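Local coordinates for aminomethyltransferase (Bartonella henselae, PDB 3GIR), which belongs to the aminomethyltransferase family, whose members join a folate-binding domain to a C-terminal beta-barrel domain, at residues A151-L156 / C165-L170; R139-A144 / D207-R212; P345-P350 / S379-P384. All coordinates share one frame; numbering follows the deposited sequence.

In the fold
Three contacts illustrate how strands, helices and turns are joined in one two-domain chain. Interaction 1 and interaction 2 both lie in the folate-binding domain, their centres 14 Å apart, and share the five-stranded antiparallel sheet: helix 149-159 packs against its edge strand 166-169, while strand 139-144 meets 209-211 of a second, mixed sheet. They touch directly, through L156 on L142 and L170 on M141. In sequence, interaction 1 falls wholly between the two segments of interaction 2. Interaction 3 follows later, in the C-terminal barrel domain, its centre 37 and 32 Å from those of the other two, with no direct contact to either (nearest atoms about 22 and 16 Å away).

Interaction 1: residues A151-L156 / C165-L170; sequences ADFAEL and CQVIAL
F153 reaches from helix 149-159 to the backbone of strand 166-169 with the edge of its ring, while V167 comes from the strand in the opposite direction, alongside it. The contact belongs to a split beta-alpha-beta unit: strand 139-144, the helix and strand 166-169 follow in sequence, and strand 85-90 lies between the two parallel strands. The short helical and strand segments run nearly antiparallel, at 166°, with axes 9.2 Å apart.

With CG anti to the backbone N (chi1 -179°), the phenyl group of F153 extends from the helix and sets CE1 against the strand. The V167 carbonyl meets the ring edge near its plane, F153 CE1 lying 3.4 Å from V167 O, and the I168 amide N also lies at that edge. The same carbon approaches A169 N obliquely, at 3.6 Å. No hydrogen bond crosses; the ring fits against the backbone by van der Waals packing.

V167 faces the helix and serves both of its partners with one methyl: CG1 touches F153 and, one turn further on, L156. Beyond this pairing, V167 also packs on I87 and F97, and L156 on I87 and L142, so L156 reaches strands 85-90 and 139-144 of the sheet. A169 adds a smaller patch beside the phenyl group, its CB 4.1 Å from F153 CD1, and L156 CB sits equally far from V167 CG1.

Interaction 2: residues R139-A144 / D207-R212; sequences RFMLVA and DWFITR
M141 bends to lay its side chain over one face of the F209 ring, a Met-aromatic contact in which the methylene carbons come closer than the sulfur. It joins two beta sheets of the folate-binding domain: strand 139-144 of the antiparallel sheet and strand 209-211 of the mixed one. No hydrogen bond crosses, and between these two segments the contact is made by side chains.

The methionine CG lies trans to the main-chain nitrogen (chi1 -171°), and the bend at chi2 (71°) turns SD over the same face as CB and CG. M141 CG makes an off-centre CH-pi contact, 4.2 Å from the F209 ring centroid, and M141 CB stands 4.0 Å above the F209 ring plane, displaced toward the rim. M141 SD is more remote, 5.3 Å from the F209 centroid and 25° off the normal.

L86 and T133 also pack on the phenyl group, while L86 and L170 adjoin M141, so the pair is buried. V143, on the same side of its strand as M141, approaches the ring from its edge, with V143 CG2 4.4 Å from F209 CE2.

Interaction 3: residues P345-P350 / S379-P384; sequences PSFDGP and SVHSLP
F347 and H381 approach from opposite directions, F347 CZ lying 4.1 Å from H381 NE2. The rings form an offset edge-to-face pair: the edge of the phenyl group is turned toward the face of the imidazole, with planes at 86° and centroids 5.8 Å apart for F347 and H381. Little surface is buried, and no hydrogen bond runs between the two segments.

A bond within its own segment helps fix the imidazole. H381 ND1 donates to the S382 carbonyl O at 2.7 Å, with an N-H...O angle of 161°. The acceptor lies close to the ring plane and the donor sits in the carbonyl plane, on a lone pair. This bond helps hold the imidazole's rotation about CB-CG and places a proton on ND1. The phenyl group is carried outward with CG anti to its amide nitrogen (chi1 -171°), and the G349 carbonyl O lies at its edge, in plane.

The setting is the antiparallel sheet of the C-terminal barrel domain. F347 sits in the connection between strands 334-344 and 349-356, where D348 and G349 both face G344 in a G1 beta bulge; H381 lies near the end of strand 374-381. F385 stacks on H381 and meets F347 edge-to-face, which makes the pair part of an aromatic trio.

Further out, the turn is fastened to the folate-binding domain: F347 N bonds to E257 OE2, P345 packs on helix 65-74, and S346 OG is hydrogen-bonded to H69 NE2.

Interaction 1: residues A151-L156 / C165-L170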
loop_
_atom_site.group_PDB
_atom_site.type_symbol
_atom_site.label_atom_id
_atom_site.label_comp_id
_atom_site.label_asym_id
_atom_site.label_seq_id
_atom_site.Cartn_x
_atom_site.Cartn_y
_atom_site.Cartn_z
ATOM N N ALA A 151 3.194 0.970 -16.448
ATOM C CA ALA A 151 2.902 -0.449 -16.830
ATOM C C ALA A 151 1.494 -0.879 -16.525
ATOM O O ALA A 151 0.887 -1.568 -17.344
ATOM C CB ALA A 151 3.840 -1.425 -16.105
ATOM N N ASP A 152 0.950 -0.490 -15.371
ATOM C CA ASP A 152 -0.437 -0.828 -15.011
ATOM C C ASP A 152 -1.366 -0.204 -16.042
ATOM O O ASP A 152 -2.265 -0.874 -16.516
ATOM C CB ASP A 152 -0.887 -0.289 -13.652
ATOM C CG ASP A 152 -0.218 -0.921 -12.483
ATOM O OD1 ASP A 152 0.505 -1.928 -12.607
ATOM O OD2 ASP A 152 -0.436 -0.342 -11.351
ATOM N N PHE A 153 -1.203 1.078 -16.356
ATOM C CA PHE A 153 -2.046 1.740 -17.333
ATOM C C PHE A 153 -1.976 1.027 -18.696
ATOM O O PHE A 153 -3.011 0.716 -19.284
ATOM C CB PHE A 153 -1.697 3.198 -17.493
ATOM C CG PHE A 153 -2.595 3.916 -18.499
ATOM C CD1 PHE A 153 -3.871 4.339 -18.129
ATOM C CD2 PHE A 153 -2.165 4.107 -19.770
ATOM C CE1 PHE A 153 -4.672 4.984 -19.068
ATOM C CE2 PHE A 153 -2.984 4.732 -20.701
ATOM C CZ PHE A 153 -4.198 5.162 -20.325
ATOM N N ALA A 154 -0.777 0.674 -19.139
ATOM C CA ALA A 154 -0.653 0.014 -20.452
ATOM C C ALA A 154 -1.369 -1.343 -20.469
ATOM O O ALA A 154 -2.063 -1.671 -21.432
ATOM C CB ALA A 154 0.792 -0.097 -20.824
ATOM N N GLU A 155 -1.240 -2.087 -19.387
ATOM C CA GLU A 155 -1.850 -3.383 -19.296
ATOM C C GLU A 155 -3.372 -3.301 -19.156
ATOM O O GLU A 155 -4.124 -4.079 -19.804
ATOM C CB GLU A 155 -1.221 -4.220 -18.187
ATOM C CG GLU A 155 -1.851 -5.614 -18.069
ATOM C CD GLU A 155 -1.597 -6.527 -19.315
ATOM O OE1 GLU A 155 -0.568 -6.319 -20.019
ATOM O OE2 GLU A 155 -2.496 -7.390 -19.551
ATOM N N LEU A 156 -3.868 -2.330 -18.384
ATOM C CA LEU A 156 -5.318 -2.163 -18.269
ATOM C C LEU A 156 -5.950 -1.800 -19.616
ATOM O O LEU A 156 -6.979 -2.297 -19.964
ATOM C CB LEU A 156 -5.610 -1.074 -17.206
ATOM C CG LEU A 156 -5.448 -1.554 -15.754
ATOM C CD1 LEU A 156 -5.374 -0.360 -14.785
ATOM C CD2 LEU A 156 -6.563 -2.464 -15.260
ATOM N N CYS A 165 -15.456 0.726 -22.721
ATOM C CA CYS A 165 -15.057 1.387 -21.477
ATOM C C CYS A 165 -13.814 2.189 -21.817
ATOM O O CYS A 165 -13.075 1.821 -22.745
ATOM C CB CYS A 165 -14.751 0.332 -20.388
ATOM S SG CYS A 165 -14.290 0.981 -18.740
ATOM N N GLN A 166 -13.545 3.232 -21.040
ATOM C CA GLN A 166 -12.311 3.985 -21.184
ATOM C C GLN A 166 -11.479 3.912 -19.884
ATOM O O GLN A 166 -12.055 3.840 -18.817
ATOM C CB GLN A 166 -12.622 5.454 -21.468
ATOM C CG GLN A 166 -13.390 5.702 -22.793
ATOM C CD GLN A 166 -12.675 5.195 -24.039
ATOM O OE1 GLN A 166 -13.282 4.512 -24.890
ATOM N NE2 GLN A 166 -11.394 5.533 -24.170
ATOM N N VAL A 167 -10.177 3.921 -20.033
ATOM C CA VAL A 167 -9.207 3.934 -18.940
ATOM C C VAL A 167 -8.443 5.229 -19.120
ATOM O O VAL A 167 -7.873 5.468 -20.193
ATOM C CB VAL A 167 -8.240 2.723 -19.125
ATOM C CG1 VAL A 167 -7.227 2.598 -18.036
ATOM C CG2 VAL A 167 -9.085 1.402 -19.193
ATOM N N ILE A 168 -8.386 6.054 -18.065
ATOM C CA ILE A 168 -7.844 7.389 -18.141
ATOM C C ILE A 168 -6.874 7.630 -16.947
ATOM O O ILE A 168 -7.320 7.602 -15.823
ATOM C CB ILE A 168 -8.975 8.466 -18.053
ATOM C CG1 ILE A 168 -10.073 8.147 -19.077
ATOM C CG2 ILE A 168 -8.372 9.877 -18.273
ATOM C CD1 ILE A 168 -11.340 8.939 -18.838
ATOM N N ALA A 169 -5.615 7.955 -17.244
ATOM C CA ALA A 169 -4.646 8.300 -16.203
ATOM C C ALA A 169 -4.892 9.754 -15.807
ATOM O O ALA A 169 -4.974 10.605 -16.652
ATOM C CB ALA A 169 -3.225 8.101 -16.715
ATOM N N LEU A 170 -5.092 10.023 -14.521
ATOM C CA LEU A 170 -5.400 11.356 -14.055
ATOM C C LEU A 170 -4.174 12.072 -13.538
ATOM O O LEU A 170 -3.238 11.443 -12.981
ATOM C CB LEU A 170 -6.459 11.297 -12.992
ATOM C CG LEU A 170 -7.801 10.601 -13.259
ATOM C CD1 LEU A 170 -8.775 10.655 -12.104
ATOM C CD2 LEU A 170 -8.457 11.227 -14.488
#

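Interaction 2: residues R139-A144 / D207-R212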
loop_
_atom_site.group_PDB
_atom_site.type_symbol
_atom_site.label_atom_id
_atom_site.label_comp_id
_atom_site.label_asym_id
_atom_site.label_seq_id
_atom_site.Cartn_x
_atom_site.Cartn_y
_atom_site.Cartn_z
ATOM N N ARG A 139 -18.767 4.182 -13.224
ATOM C CA ARG A 139 -17.504 4.945 -12.993
ATOM C C ARG A 139 -16.790 4.383 -11.796
ATOM O O ARG A 139 -17.370 4.236 -10.722
ATOM C CB ARG A 139 -17.683 6.456 -12.771
ATOM C CG ARG A 139 -18.376 7.221 -13.923
ATOM C CD ARG A 139 -18.669 8.682 -13.543
ATOM N NE ARG A 139 -17.457 9.271 -13.019
ATOM C CZ ARG A 139 -17.339 9.791 -11.792
ATOM N NH1 ARG A 139 -18.379 9.947 -10.986
ATOM N NH2 ARG A 139 -16.165 10.205 -11.417
ATOM N N PHE A 140 -15.501 4.123 -11.986
ATOM C CA PHE A 140 -14.655 3.565 -10.905
ATOM C C PHE A 140 -13.314 4.275 -10.885
ATOM O O PHE A 140 -12.930 4.911 -11.844
ATOM C CB PHE A 140 -14.364 2.067 -11.163
ATOM C CG PHE A 140 -15.581 1.152 -11.104
ATOM C CD1 PHE A 140 -15.757 0.289 -10.066
ATOM C CD2 PHE A 140 -16.475 1.127 -12.197
ATOM C CE1 PHE A 140 -16.820 -0.566 -10.050
ATOM C CE2 PHE A 140 -17.566 0.300 -12.183
ATOM C CZ PHE A 140 -17.740 -0.557 -11.122
ATOM N N MET A 141 -12.606 4.155 -9.785
ATOM C CA MET A 141 -11.271 4.742 -9.638
ATOM C C MET A 141 -10.367 3.594 -9.158
ATOM O O MET A 141 -10.741 2.747 -8.349
ATOM C CB MET A 141 -11.226 5.867 -8.561
ATOM C CG MET A 141 -9.985 6.650 -8.507
ATOM S SD MET A 141 -9.860 7.727 -9.982
ATOM C CE MET A 141 -11.085 9.034 -9.585
ATOM N N LEU A 142 -9.176 3.576 -9.721
ATOM C CA LEU A 142 -8.076 2.715 -9.261
ATOM C C LEU A 142 -6.951 3.608 -8.771
ATOM O O LEU A 142 -6.615 4.650 -9.390
ATOM C CB LEU A 142 -7.541 1.836 -10.415
ATOM C CG LEU A 142 -8.403 0.659 -10.836
ATOM C CD1 LEU A 142 -8.073 0.093 -12.279
ATOM C CD2 LEU A 142 -8.312 -0.445 -9.779
ATOM N N VAL A 143 -6.304 3.200 -7.688
ATOM C CA VAL A 143 -5.036 3.844 -7.288
ATOM C C VAL A 143 -3.905 2.843 -7.420
ATOM O O VAL A 143 -3.973 1.780 -6.792
ATOM C CB VAL A 143 -5.167 4.371 -5.830
ATOM C CG1 VAL A 143 -3.855 5.071 -5.403
ATOM C CG2 VAL A 143 -6.306 5.426 -5.673
ATOM N N ALA A 144 -2.897 3.221 -8.215
ATOM C CA ALA A 144 -1.756 2.382 -8.623
ATOM C C ALA A 144 -0.515 2.847 -7.922
ATOM O O ALA A 144 -0.344 4.049 -7.674
ATOM C CB ALA A 144 -1.536 2.490 -10.133
ATOM N N ASP A 207 -13.692 16.574 -9.603
ATOM C CA ASP A 207 -12.274 16.223 -9.699
ATOM C C ASP A 207 -11.581 15.988 -8.322
ATOM O O ASP A 207 -10.374 15.807 -8.293
ATOM C CB ASP A 207 -11.485 17.222 -10.552
ATOM C CG ASP A 207 -11.881 17.171 -12.065
ATOM O OD1 ASP A 207 -12.566 16.237 -12.488
ATOM O OD2 ASP A 207 -11.424 18.037 -12.831
ATOM N N TRP A 208 -12.337 15.947 -7.234
ATOM C CA TRP A 208 -11.763 15.628 -5.937
ATOM C C TRP A 208 -12.225 14.196 -5.613
ATOM O O TRP A 208 -13.298 13.773 -6.017
ATOM C CB TRP A 208 -12.288 16.544 -4.816
ATOM C CG TRP A 208 -11.697 17.884 -4.732
ATOM C CD1 TRP A 208 -11.667 18.798 -5.689
ATOM C CD2 TRP A 208 -11.200 18.506 -3.537
ATOM N NE1 TRP A 208 -11.076 19.952 -5.219
ATOM C CE2 TRP A 208 -10.764 19.789 -3.906
ATOM C CE3 TRP A 208 -10.954 18.053 -2.247
ATOM C CZ2 TRP A 208 -10.198 20.666 -2.981
ATOM C CZ3 TRP A 208 -10.388 18.922 -1.327
ATOM C CH2 TRP A 208 -10.018 20.209 -1.720
ATOM N N PHE A 209 -11.402 13.442 -4.877
ATOM C CA PHE A 209 -11.759 12.068 -4.458
ATOM C C PHE A 209 -11.245 11.884 -3.057
ATOM O O PHE A 209 -10.051 12.088 -2.837
ATOM C CB PHE A 209 -11.132 11.092 -5.482
ATOM C CG PHE A 209 -11.232 9.637 -5.157
ATOM C CD1 PHE A 209 -12.419 9.041 -4.866
ATOM C CD2 PHE A 209 -10.081 8.844 -5.171
ATOM C CE1 PHE A 209 -12.502 7.655 -4.581
ATOM C CE2 PHE A 209 -10.155 7.474 -4.940
ATOM C CZ PHE A 209 -11.381 6.894 -4.586
ATOM N N ILE A 210 -12.106 11.556 -2.071
ATOM C CA ILE A 210 -11.662 11.348 -0.715
ATOM C C ILE A 210 -12.064 9.960 -0.299
ATOM O O ILE A 210 -13.229 9.556 -0.501
ATOM C CB ILE A 210 -12.270 12.373 0.265
ATOM C CG1 ILE A 210 -11.763 13.780 -0.139
ATOM C CG2 ILE A 210 -11.976 12.022 1.744
ATOM C CD1 ILE A 210 -12.298 14.935 0.788
ATOM N N THR A 211 -11.121 9.250 0.310
ATOM C CA THR A 211 -11.358 7.909 0.847
ATOM C C THR A 211 -10.939 7.853 2.319
ATOM O O THR A 211 -10.049 8.601 2.749
ATOM C CB THR A 211 -10.638 6.783 0.068
ATOM O OG1 THR A 211 -9.205 7.007 0.154
ATOM C CG2 THR A 211 -11.082 6.658 -1.431
ATOM N N ARG A 212 -11.624 7.021 3.101
ATOM C CA ARG A 212 -11.230 6.756 4.471
ATOM C C ARG A 212 -10.412 5.469 4.437
ATOM O O ARG A 212 -10.916 4.358 4.492
ATOM C CB ARG A 212 -12.449 6.677 5.408
ATOM C CG ARG A 212 -12.064 6.653 6.856
ATOM C CD ARG A 212 -13.246 6.906 7.823
ATOM N NE ARG A 212 -12.838 7.416 9.065
ATOM C CZ ARG A 212 -13.596 8.178 9.847
ATOM N NH1 ARG A 212 -14.816 8.517 9.453
ATOM N NH2 ARG A 212 -13.133 8.637 10.953
#

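Interaction 3: residues P345-P350 / S379-P384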
loop_
_atom_site.group_PDB
_atom_site.type_symbol
_atom_site.label_atom_id
_atom_site.label_comp_id
_atom_site.label_asym_id
_atom_site.label_seq_id
_atom_site.Cartn_x
_atom_site.Cartn_y
_atom_site.Cartn_z
ATOM N N PRO A 345 9.179 2.221 15.841
ATOM C CA PRO A 345 9.174 2.938 17.129
ATOM C C PRO A 345 7.985 2.613 18.032
ATOM O O PRO A 345 8.076 2.769 19.270
ATOM C CB PRO A 345 9.119 4.410 16.703
ATOM C CG PRO A 345 9.737 4.409 15.360
ATOM C CD PRO A 345 9.243 3.174 14.715
ATOM N N SER A 346 6.872 2.201 17.442
ATOM C CA SER A 346 5.671 1.838 18.229
ATOM C C SER A 346 5.863 0.458 18.819
ATOM O O SER A 346 5.624 0.254 20.009
ATOM C CB SER A 346 4.381 1.938 17.450
ATOM O OG SER A 346 4.247 3.196 16.884
ATOM N N PHE A 347 6.372 -0.469 18.016
ATOM C CA PHE A 347 6.699 -1.812 18.480
ATOM C C PHE A 347 7.876 -1.785 19.468
ATOM O O PHE A 347 7.979 -2.705 20.313
ATOM C CB PHE A 347 7.064 -2.687 17.278
ATOM C CG PHE A 347 7.215 -4.147 17.605
ATOM C CD1 PHE A 347 6.111 -4.852 18.060
ATOM C CD2 PHE A 347 8.407 -4.792 17.492
ATOM C CE1 PHE A 347 6.202 -6.220 18.369
ATOM C CE2 PHE A 347 8.551 -6.187 17.788
ATOM C CZ PHE A 347 7.418 -6.884 18.217
ATOM N N ASP A 348 8.678 -0.717 19.381
ATOM C CA ASP A 348 9.896 -0.468 20.128
ATOM C C ASP A 348 10.921 -1.549 19.907
ATOM O O ASP A 348 11.547 -2.046 20.851
ATOM C CB ASP A 348 9.624 -0.281 21.607
ATOM C CG ASP A 348 10.781 0.359 22.318
ATOM O OD1 ASP A 348 11.571 1.124 21.705
ATOM O OD2 ASP A 348 10.909 0.052 23.517
ATOM N N GLY A 349 11.124 -1.880 18.640
ATOM C CA GLY A 349 12.211 -2.742 18.230
ATOM C C GLY A 349 12.140 -3.042 16.744
ATOM O O GLY A 349 11.220 -2.577 16.083
ATOM N N PRO A 350 13.148 -3.748 16.216
ATOM C CA PRO A 350 13.164 -4.137 14.792
ATOM C C PRO A 350 11.925 -4.967 14.410
ATOM O O PRO A 350 11.454 -5.824 15.207
ATOM C CB PRO A 350 14.448 -4.950 14.655
ATOM C CG PRO A 350 15.198 -4.669 15.831
ATOM C CD PRO A 350 14.351 -4.232 16.907
ATOM N N SER A 379 12.721 -14.675 14.667
ATOM C CA SER A 379 11.653 -15.638 14.789
ATOM C C SER A 379 10.482 -15.210 13.912
ATOM O O SER A 379 10.149 -14.001 13.770
ATOM C CB SER A 379 11.242 -15.766 16.273
ATOM O OG SER A 379 10.814 -14.508 16.794
ATOM N N VAL A 380 9.827 -16.190 13.342
ATOM C CA VAL A 380 8.651 -15.922 12.555
ATOM C C VAL A 380 7.587 -15.384 13.513
ATOM O O VAL A 380 7.428 -15.860 14.614
ATOM C CB VAL A 380 8.137 -17.202 11.858
ATOM C CG1 VAL A 380 6.709 -16.984 11.260
ATOM C CG2 VAL A 380 9.180 -17.737 10.829
ATOM N N HIS A 381 6.914 -14.301 13.128
ATOM C CA HIS A 381 6.108 -13.483 14.029
ATOM C C HIS A 381 4.788 -13.171 13.339
ATOM O O HIS A 381 4.714 -12.933 12.140
ATOM C CB HIS A 381 6.818 -12.193 14.434
ATOM C CG HIS A 381 6.214 -11.451 15.592
ATOM N ND1 HIS A 381 5.065 -10.674 15.488
ATOM C CD2 HIS A 381 6.636 -11.327 16.865
ATOM C CE1 HIS A 381 4.803 -10.141 16.673
ATOM N NE2 HIS A 381 5.733 -10.521 17.526
ATOM N N SER A 382 3.706 -13.150 14.151
ATOM C CA SER A 382 2.406 -12.710 13.660
ATOM C C SER A 382 2.414 -11.272 13.130
ATOM O O SER A 382 3.195 -10.462 13.594
ATOM C CB SER A 382 1.338 -12.832 14.780
ATOM O OG SER A 382 1.678 -12.034 15.868
ATOM N N LEU A 383 1.535 -11.022 12.172
ATOM C CA LEU A 383 1.299 -9.657 11.683
ATOM C C LEU A 383 -0.152 -9.300 11.968
ATOM O O LEU A 383 -1.003 -10.200 11.962
ATOM C CB LEU A 383 1.581 -9.610 10.218
ATOM C CG LEU A 383 3.039 -9.844 9.765
ATOM C CD1 LEU A 383 3.048 -9.992 8.221
ATOM C CD2 LEU A 383 3.933 -8.719 10.332
ATOM N N PRO A 384 -0.450 -8.020 12.229
ATOM C CA PRO A 384 0.509 -6.927 12.320
ATOM C C PRO A 384 1.290 -6.958 13.623
ATOM O O PRO A 384 0.911 -7.602 14.613
ATOM C CB PRO A 384 -0.359 -5.672 12.260
ATOM C CG PRO A 384 -1.646 -6.149 12.880
ATOM C CD PRO A 384 -1.816 -7.589 12.594
#